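Local coordinates for Xaa-Pro Dipeptidase (Alteromonas macleodii, PDB 2QS8), which probably acts as a metal-dependent carboxypeptidase or dipeptidase of the amidohydrolase superfamily, binding methionine beside a magnesium ion in its active site, at residues Leu65-Gln77 and Ala324-Asn337. Sequence-based numbering, arbitrary orientation.
Sequences LMDMHVHFGQEYQ and AFGTDAGVQKHGTN. With MG (magnesium ion), chain C; MET (methionine), chain D.
His334 and Glu75 meet at the mouth of a TIM barrel, where the His-X-His motif that ends the first barrel strand, as in other amidohydrolases, faces the loop bearing the metal-binding aspartate. The His334 backbone N donates a nearly straight bond (171°) to Glu75 OE2, 2.9 Å away, and the carboxylate plane lies nearly parallel to the imidazole, with Glu75 OE2 3.5 Å from His334 CD2. Through the neighbouring ring nitrogen, His334 NE2 donates to Gln74 O at 2.9 Å and more weakly to His71 O, tying down the turn from His71 to Gln74. A water joins Glu75 OE2 to His334 O, while His98 of helix 88-104 stacks on the ring.

Deeper in, with CG swung away from its own N (chi1 -167°), Asp67 presents both carboxylate oxygens to Thr327. Asp67 OD2 takes Thr327 OG1 on its syn lone pair at 2.8 Å, and OD1 is gripped from opposite faces of the carboxylate plane by Thr327 N and His69 N, the latter closing an Asx turn. An alanine in place of Asp67 would probably leave both N-H groups and the Thr327 hydroxyl without this acceptor, freeing the loop beside the metal ligands to shift. His69 NE2, His71 NE2 and Asp328 OD1 converge on the magnesium, the two rings steadied through ND1 by Glu254 and Gly114 O respectively. Asp328 OD2 accepts a hydrogen bond from the methionine N at 3.0 Å.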
ATOM      1  N   LEU A  65     -15.367 -23.261 -35.031  1.00 25.67           N
ATOM      2  CA  LEU A  65     -14.570 -23.779 -33.922  1.00 26.03           C
ATOM      3  C   LEU A  65     -14.012 -22.669 -33.010  1.00 24.01           C
ATOM      4  O   LEU A  65     -13.813 -21.537 -33.446  1.00 23.46           O
ATOM      5  CB  LEU A  65     -13.426 -24.635 -34.480  1.00 26.82           C
ATOM      6  CG  LEU A  65     -13.899 -25.811 -35.353  1.00 27.98           C
ATOM      7  CD1 LEU A  65     -12.693 -26.501 -35.976  1.00 27.12           C
ATOM      8  CD2 LEU A  65     -14.713 -26.788 -34.518  1.00 23.69           C
HETATM    9  N   MSE A  66     -13.765 -23.015 -31.751  1.00 23.67           N
HETATM   10  CA  MSE A  66     -13.241 -22.064 -30.777  1.00 24.34           C
HETATM   11  C   MSE A  66     -11.979 -22.539 -30.051  1.00 23.65           C
HETATM   12  O   MSE A  66     -11.865 -23.709 -29.694  1.00 22.21           O
HETATM   13  CB  MSE A  66     -14.319 -21.758 -29.742  1.00 21.49           C
HETATM   14  CG  MSE A  66     -15.517 -21.069 -30.314  1.00 20.98           C
HETATM   15 SE   MSE A  66     -16.765 -20.496 -28.902  1.00 25.80          SE
HETATM   16  CE  MSE A  66     -18.460 -20.616 -29.878  1.00 19.73           C
ATOM     17  N   ASP A  67     -11.031 -21.628 -29.852  1.00 23.08           N
ATOM     18  CA  ASP A  67      -9.780 -21.943 -29.160  1.00 21.98           C
ATOM     19  C   ASP A  67      -9.723 -21.022 -27.938  1.00 20.80           C
ATOM     20  O   ASP A  67      -9.606 -19.814 -28.068  1.00 19.84           O
ATOM     21  CB  ASP A  67      -8.579 -21.692 -30.087  1.00 22.88           C
ATOM     22  CG  ASP A  67      -7.289 -22.296 -29.555  1.00 24.13           C
ATOM     23  OD1 ASP A  67      -7.124 -22.371 -28.321  1.00 23.82           O
ATOM     24  OD2 ASP A  67      -6.430 -22.687 -30.379  1.00 26.02           O
HETATM   25  N   MSE A  68      -9.830 -21.608 -26.750  1.00 21.49           N
HETATM   26  CA  MSE A  68      -9.832 -20.842 -25.502  1.00 20.44           C
HETATM   27  C   MSE A  68      -8.460 -20.332 -25.037  1.00 23.14           C
HETATM   28  O   MSE A  68      -8.373 -19.718 -23.973  1.00 22.57           O
HETATM   29  CB  MSE A  68     -10.408 -21.695 -24.375  1.00 18.50           C
HETATM   30  CG  MSE A  68     -11.810 -22.224 -24.597  1.00 17.13           C
HETATM   31 SE   MSE A  68     -12.991 -20.686 -24.753  1.00 25.22          SE
HETATM   32  CE  MSE A  68     -13.032 -19.948 -22.957  1.00 23.18           C
ATOM     33  N   HIS A  69      -7.400 -20.590 -25.800  1.00 22.03           N
ATOM     34  CA  HIS A  69      -6.074 -20.173 -25.352  1.00 22.16           C
ATOM     35  C   HIS A  69      -5.092 -19.913 -26.487  1.00 20.96           C
ATOM     36  O   HIS A  69      -4.369 -20.814 -26.920  1.00 19.54           O
ATOM     37  CB  HIS A  69      -5.517 -21.241 -24.406  1.00 22.33           C
ATOM     38  CG  HIS A  69      -4.366 -20.784 -23.561  1.00 25.96           C
ATOM     39  ND1 HIS A  69      -4.383 -20.860 -22.185  1.00 26.42           N
ATOM     40  CD2 HIS A  69      -3.147 -20.300 -23.897  1.00 25.72           C
ATOM     41  CE1 HIS A  69      -3.222 -20.446 -21.710  1.00 24.81           C
ATOM     42  NE2 HIS A  69      -2.454 -20.102 -22.728  1.00 26.11           N
ATOM     43  N   VAL A  70      -5.065 -18.676 -26.966  1.00 21.32           N
ATOM     44  CA  VAL A  70      -4.161 -18.314 -28.052  1.00 22.75           C
ATOM     45  C   VAL A  70      -3.414 -17.024 -27.722  1.00 23.16           C
ATOM     46  O   VAL A  70      -3.866 -16.236 -26.889  1.00 24.18           O
ATOM     47  CB  VAL A  70      -4.917 -18.121 -29.400  1.00 23.75           C
ATOM     48  CG1 VAL A  70      -5.625 -19.423 -29.795  1.00 22.50           C
ATOM     49  CG2 VAL A  70      -5.907 -16.977 -29.288  1.00 21.39           C
ATOM     50  N   HIS A  71      -2.269 -16.827 -28.370  1.00 21.90           N
ATOM     51  CA  HIS A  71      -1.456 -15.634 -28.156  1.00 22.42           C
ATOM     52  C   HIS A  71      -1.050 -15.000 -29.488  1.00 21.68           C
ATOM     53  O   HIS A  71       0.131 -15.001 -29.849  1.00 22.02           O
ATOM     54  CB  HIS A  71      -0.185 -15.978 -27.363  1.00 20.13           C
ATOM     55  CG  HIS A  71      -0.444 -16.520 -25.995  1.00 23.04           C
ATOM     56  ND1 HIS A  71      -0.970 -15.752 -24.977  1.00 23.62           N
ATOM     57  CD2 HIS A  71      -0.238 -17.752 -25.470  1.00 22.33           C
ATOM     58  CE1 HIS A  71      -1.071 -16.487 -23.884  1.00 25.71           C
ATOM     59  NE2 HIS A  71      -0.635 -17.704 -24.156  1.00 25.68           N
ATOM     60  N   PHE A  72      -2.017 -14.466 -30.222  1.00 20.81           N
ATOM     61  CA  PHE A  72      -1.696 -13.830 -31.492  1.00 21.59           C
ATOM     62  C   PHE A  72      -0.654 -12.755 -31.204  1.00 23.27           C
ATOM     63  O   PHE A  72      -0.763 -12.034 -30.209  1.00 24.32           O
ATOM     64  CB  PHE A  72      -2.927 -13.161 -32.115  1.00 22.50           C
ATOM     65  CG  PHE A  72      -4.053 -14.110 -32.464  1.00 21.99           C
ATOM     66  CD1 PHE A  72      -3.799 -15.425 -32.848  1.00 22.60           C
ATOM     67  CD2 PHE A  72      -5.364 -13.658 -32.475  1.00 21.60           C
ATOM     68  CE1 PHE A  72      -4.843 -16.270 -33.241  1.00 22.34           C
ATOM     69  CE2 PHE A  72      -6.415 -14.490 -32.867  1.00 21.18           C
ATOM     70  CZ  PHE A  72      -6.152 -15.797 -33.251  1.00 22.98           C
ATOM     71  N   GLY A  73       0.355 -12.651 -32.064  1.00 24.60           N
ATOM     72  CA  GLY A  73       1.386 -11.651 -31.870  1.00 26.01           C
ATOM     73  C   GLY A  73       2.730 -12.243 -31.502  1.00 27.47           C
ATOM     74  O   GLY A  73       3.736 -11.541 -31.463  1.00 29.58           O
ATOM     75  N   GLN A  74       2.748 -13.539 -31.219  1.00 26.59           N
ATOM     76  CA  GLN A  74       3.990 -14.208 -30.876  1.00 27.16           C
ATOM     77  C   GLN A  74       3.976 -15.666 -31.315  1.00 26.94           C
ATOM     78  O   GLN A  74       2.910 -16.256 -31.512  1.00 24.97           O
ATOM     79  CB  GLN A  74       4.237 -14.117 -29.368  1.00 27.66           C
ATOM     80  CG  GLN A  74       3.328 -14.990 -28.529  1.00 28.36           C
ATOM     81  CD  GLN A  74       3.304 -14.575 -27.067  1.00 29.94           C
ATOM     82  OE1 GLN A  74       2.670 -13.585 -26.698  1.00 28.47           O
ATOM     83  NE2 GLN A  74       4.004 -15.328 -26.225  1.00 28.46           N
ATOM     84  N   GLU A  75       5.173 -16.212 -31.501  1.00 26.06           N
ATOM     85  CA  GLU A  75       5.400 -17.612 -31.873  1.00 25.30           C
ATOM     86  C   GLU A  75       6.773 -17.936 -31.318  1.00 23.76           C
ATOM     87  O   GLU A  75       7.770 -17.359 -31.756  1.00 24.85           O
ATOM     88  CB  GLU A  75       5.408 -17.808 -33.383  1.00 25.99           C
ATOM     89  CG  GLU A  75       4.071 -17.552 -34.037  1.00 30.68           C
ATOM     90  CD  GLU A  75       3.987 -18.125 -35.438  1.00 30.49           C
ATOM     91  OE1 GLU A  75       4.938 -17.906 -36.219  1.00 29.83           O
ATOM     92  OE2 GLU A  75       2.967 -18.782 -35.747  1.00 28.65           O
ATOM     93  N   TYR A  76       6.829 -18.850 -30.361  1.00 23.69           N
ATOM     94  CA  TYR A  76       8.097 -19.195 -29.731  1.00 27.01           C
ATOM     95  C   TYR A  76       9.182 -19.649 -30.706  1.00 28.28           C
ATOM     96  O   TYR A  76       8.978 -20.576 -31.489  1.00 29.21           O
ATOM     97  CB  TYR A  76       7.908 -20.284 -28.667  1.00 27.51           C
ATOM     98  CG  TYR A  76       9.018 -20.256 -27.653  1.00 29.25           C
ATOM     99  CD1 TYR A  76       9.038 -19.288 -26.651  1.00 29.27           C
ATOM    100  CD2 TYR A  76      10.118 -21.108 -27.768  1.00 31.41           C
ATOM    101  CE1 TYR A  76      10.122 -19.154 -25.798  1.00 30.13           C
ATOM    102  CE2 TYR A  76      11.214 -20.984 -26.917  1.00 30.79           C
ATOM    103  CZ  TYR A  76      11.211 -19.997 -25.936  1.00 31.72           C
ATOM    104  OH  TYR A  76      12.306 -19.824 -25.112  1.00 32.90           O
ATOM    105  N   GLN A  77      10.329 -18.985 -30.644  1.00 27.80           N
ATOM    106  CA  GLN A  77      11.465 -19.317 -31.496  1.00 27.88           C
ATOM    107  C   GLN A  77      12.660 -19.644 -30.615  1.00 28.50           C
ATOM    108  O   GLN A  77      12.796 -19.107 -29.511  1.00 28.01           O
ATOM    109  CB  GLN A  77      11.822 -18.139 -32.408  1.00 29.65           C
ATOM    110  CG  GLN A  77      10.804 -17.845 -33.496  1.00 31.56           C
ATOM    111  CD  GLN A  77      11.175 -16.641 -34.334  1.00 34.54           C
ATOM    112  OE1 GLN A  77      11.216 -15.516 -33.836  1.00 35.16           O
ATOM    113  NE2 GLN A  77      11.451 -16.870 -35.612  1.00 36.71           N
ATOM    114  N   ALA A 324     -12.813 -27.691 -22.123  1.00 26.94           N
ATOM    115  CA  ALA A 324     -13.037 -26.785 -23.243  1.00 25.20           C
ATOM    116  C   ALA A 324     -11.743 -26.726 -24.058  1.00 25.76           C
ATOM    117  O   ALA A 324     -10.644 -26.709 -23.493  1.00 23.55           O
ATOM    118  CB  ALA A 324     -13.414 -25.395 -22.740  1.00 24.15           C
ATOM    119  N   PHE A 325     -11.889 -26.702 -25.380  1.00 24.87           N
ATOM    120  CA  PHE A 325     -10.766 -26.668 -26.317  1.00 25.21           C
ATOM    121  C   PHE A 325      -9.805 -25.465 -26.160  1.00 26.53           C
ATOM    122  O   PHE A 325     -10.232 -24.307 -26.189  1.00 26.24           O
ATOM    123  CB  PHE A 325     -11.315 -26.688 -27.744  1.00 24.33           C
ATOM    124  CG  PHE A 325     -10.280 -26.948 -28.790  1.00 26.46           C
ATOM    125  CD1 PHE A 325     -10.004 -28.246 -29.196  1.00 27.74           C
ATOM    126  CD2 PHE A 325      -9.603 -25.898 -29.395  1.00 26.41           C
ATOM    127  CE1 PHE A 325      -9.076 -28.494 -30.192  1.00 28.82           C
ATOM    128  CE2 PHE A 325      -8.676 -26.136 -30.387  1.00 28.47           C
ATOM    129  CZ  PHE A 325      -8.411 -27.439 -30.790  1.00 28.58           C
ATOM    130  N   GLY A 326      -8.515 -25.764 -26.024  1.00 25.33           N
ATOM    131  CA  GLY A 326      -7.493 -24.739 -25.878  1.00 25.29           C
ATOM    132  C   GLY A 326      -6.117 -25.284 -26.237  1.00 23.54           C
ATOM    133  O   GLY A 326      -5.714 -26.323 -25.724  1.00 22.05           O
ATOM    134  N   THR A 327      -5.376 -24.566 -27.069  1.00 22.18           N
ATOM    135  CA  THR A 327      -4.078 -25.048 -27.548  1.00 23.76           C
ATOM    136  C   THR A 327      -2.786 -24.352 -27.076  1.00 25.75           C
ATOM    137  O   THR A 327      -1.720 -24.963 -27.046  1.00 25.48           O
ATOM    138  CB  THR A 327      -4.062 -25.007 -29.082  1.00 21.86           C
ATOM    139  OG1 THR A 327      -3.992 -23.642 -29.509  1.00 19.42           O
ATOM    140  CG2 THR A 327      -5.358 -25.611 -29.644  1.00 18.53           C
ATOM    141  N   ASP A 328      -2.897 -23.076 -26.724  1.00 26.56           N
ATOM    142  CA  ASP A 328      -1.755 -22.271 -26.322  1.00 24.68           C
ATOM    143  C   ASP A 328      -0.921 -21.993 -27.579  1.00 25.43           C
ATOM    144  O   ASP A 328       0.319 -21.977 -27.544  1.00 25.44           O
ATOM    145  CB  ASP A 328      -0.902 -22.965 -25.248  1.00 23.99           C
ATOM    146  CG  ASP A 328       0.006 -21.987 -24.492  1.00 25.41           C
ATOM    147  OD1 ASP A 328      -0.040 -20.767 -24.760  1.00 23.80           O
ATOM    148  OD2 ASP A 328       0.769 -22.431 -23.610  1.00 25.00           O
ATOM    149  N   ALA A 329      -1.627 -21.804 -28.688  1.00 22.79           N
ATOM    150  CA  ALA A 329      -1.007 -21.460 -29.962  1.00 22.50           C
ATOM    151  C   ALA A 329      -0.328 -20.104 -29.734  1.00 23.64           C
ATOM    152  O   ALA A 329      -0.951 -19.156 -29.257  1.00 22.18           O
ATOM    153  CB  ALA A 329      -2.065 -21.348 -31.046  1.00 21.36           C
ATOM    154  N   GLY A 330       0.925 -20.004 -30.089  1.00 24.42           N
ATOM    155  CA  GLY A 330       1.726 -18.810 -29.858  1.00 24.50           C
ATOM    156  C   GLY A 330       3.036 -19.349 -29.307  1.00 24.53           C
ATOM    157  O   GLY A 330       4.061 -18.675 -29.284  1.00 24.89           O
ATOM    158  N   VAL A 331       2.939 -20.585 -28.866  1.00 23.95           N
ATOM    159  CA  VAL A 331       4.020 -21.407 -28.488  1.00 24.32           C
ATOM    160  C   VAL A 331       4.343 -22.087 -29.792  1.00 25.69           C
ATOM    161  O   VAL A 331       5.321 -21.769 -30.453  1.00 26.14           O
ATOM    162  CB  VAL A 331       3.620 -22.428 -27.388  1.00 23.84           C
ATOM    163  CG1 VAL A 331       4.765 -23.376 -27.113  1.00 24.50           C
ATOM    164  CG2 VAL A 331       3.203 -21.690 -26.121  1.00 21.89           C
ATOM    165  N   GLN A 332       3.507 -23.053 -30.171  1.00 25.57           N
ATOM    166  CA  GLN A 332       3.649 -23.680 -31.481  1.00 26.43           C
ATOM    167  C   GLN A 332       3.106 -22.701 -32.499  1.00 26.48           C
ATOM    168  O   GLN A 332       2.477 -21.709 -32.126  1.00 25.14           O
ATOM    169  CB  GLN A 332       2.905 -25.032 -31.553  1.00 27.58           C
ATOM    170  CG  GLN A 332       1.400 -24.936 -31.367  1.00 28.41           C
ATOM    171  CD  GLN A 332       0.981 -24.935 -29.900  1.00 28.36           C
ATOM    172  OE1 GLN A 332       1.786 -25.270 -29.026  1.00 29.92           O
ATOM    173  NE2 GLN A 332      -0.205 -24.610 -29.407  1.00 27.84           N
ATOM    174  N   LYS A 333       3.328 -22.960 -33.781  1.00 27.30           N
ATOM    175  CA  LYS A 333       2.850 -22.058 -34.830  1.00 28.36           C
ATOM    176  C   LYS A 333       1.328 -21.893 -34.836  1.00 28.12           C
ATOM    177  O   LYS A 333       0.591 -22.833 -34.536  1.00 27.68           O
ATOM    178  CB  LYS A 333       3.289 -22.568 -36.201  1.00 29.72           C
ATOM    179  CG  LYS A 333       4.782 -22.502 -36.488  1.00 34.13           C
ATOM    180  CD  LYS A 333       5.162 -21.149 -37.066  1.00 37.96           C
ATOM    181  CE  LYS A 333       6.220 -21.273 -38.159  1.00 39.29           C
ATOM    182  NZ  LYS A 333       7.439 -21.987 -37.696  1.00 40.56           N
ATOM    183  N   HIS A 334       0.867 -20.693 -35.186  1.00 27.52           N
ATOM    184  CA  HIS A 334      -0.561 -20.409 -35.265  1.00 26.69           C
ATOM    185  C   HIS A 334      -1.061 -21.081 -36.529  1.00 27.21           C
ATOM    186  O   HIS A 334      -0.356 -21.099 -37.542  1.00 27.11           O
ATOM    187  CB  HIS A 334      -0.816 -18.897 -35.355  1.00 25.50           C
ATOM    188  CG  HIS A 334      -0.585 -18.163 -34.071  1.00 24.92           C
ATOM    189  ND1 HIS A 334      -1.493 -18.178 -33.033  1.00 22.13           N
ATOM    190  CD2 HIS A 334       0.477 -17.446 -33.634  1.00 22.51           C
ATOM    191  CE1 HIS A 334      -0.995 -17.505 -32.011  1.00 22.05           C
ATOM    192  NE2 HIS A 334       0.198 -17.051 -32.349  1.00 22.16           N
ATOM    193  N   GLY A 335      -2.267 -21.632 -36.481  1.00 27.36           N
ATOM    194  CA  GLY A 335      -2.804 -22.303 -37.649  1.00 26.59           C
ATOM    195  C   GLY A 335      -2.712 -23.818 -37.556  1.00 26.54           C
ATOM    196  O   GLY A 335      -3.291 -24.541 -38.369  1.00 28.04           O
ATOM    197  N   THR A 336      -1.981 -24.312 -36.569  1.00 26.24           N
ATOM    198  CA  THR A 336      -1.848 -25.751 -36.384  1.00 27.30           C
ATOM    199  C   THR A 336      -2.769 -26.184 -35.236  1.00 26.66           C
ATOM    200  O   THR A 336      -2.631 -27.272 -34.672  1.00 26.11           O
ATOM    201  CB  THR A 336      -0.387 -26.131 -36.047  1.00 28.50           C
ATOM    202  OG1 THR A 336      -0.011 -25.542 -34.792  1.00 27.27           O
ATOM    203  CG2 THR A 336       0.552 -25.638 -37.164  1.00 26.50           C
ATOM    204  N   ASN A 337      -3.712 -25.309 -34.908  1.00 27.60           N
ATOM    205  CA  ASN A 337      -4.655 -25.548 -33.819  1.00 28.04           C
ATOM    206  C   ASN A 337      -5.331 -26.918 -33.904  1.00 28.81           C
ATOM    207  O   ASN A 337      -5.546 -27.575 -32.882  1.00 28.45           O
ATOM    208  CB  ASN A 337      -5.720 -24.451 -33.810  1.00 26.19           C
ATOM    209  CG  ASN A 337      -5.121 -23.046 -33.844  1.00 25.93           C
ATOM    210  OD1 ASN A 337      -5.187 -22.302 -32.859  1.00 26.11           O
ATOM    211  ND2 ASN A 337      -4.534 -22.681 -34.979  1.00 23.17           N
TER
HETATM  212 MG    MG C 500      -0.216 -19.224 -22.662  1.00 29.56          MG
HETATM  213  N   MET D 600       2.945 -21.363 -21.888  1.00 39.57           N
HETATM  214  CA  MET D 600       3.025 -22.466 -20.886  1.00 38.07           C
HETATM  215  C   MET D 600       4.181 -22.265 -19.910  1.00 36.81           C
HETATM  216  O   MET D 600       4.111 -22.828 -18.799  1.00 35.27           O
HETATM  217  CB  MET D 600       3.203 -23.803 -21.603  1.00 41.37           C
HETATM  218  CG  MET D 600       3.226 -24.981 -20.667  1.00 44.20           C
HETATM  219  SD  MET D 600       3.212 -26.495 -21.561  1.00 50.81           S
HETATM  220  CE  MET D 600       1.564 -26.447 -22.206  1.00 47.95           C
HETATM  221  OXT MET D 600       5.143 -21.554 -20.276  1.00 34.66           O
HETATM  222  O   HOH W   1       1.755 -19.319 -38.161  1.00 36.21           O
HETATM  223  O   HOH W   2       6.582 -21.885 -32.758  1.00 24.03           O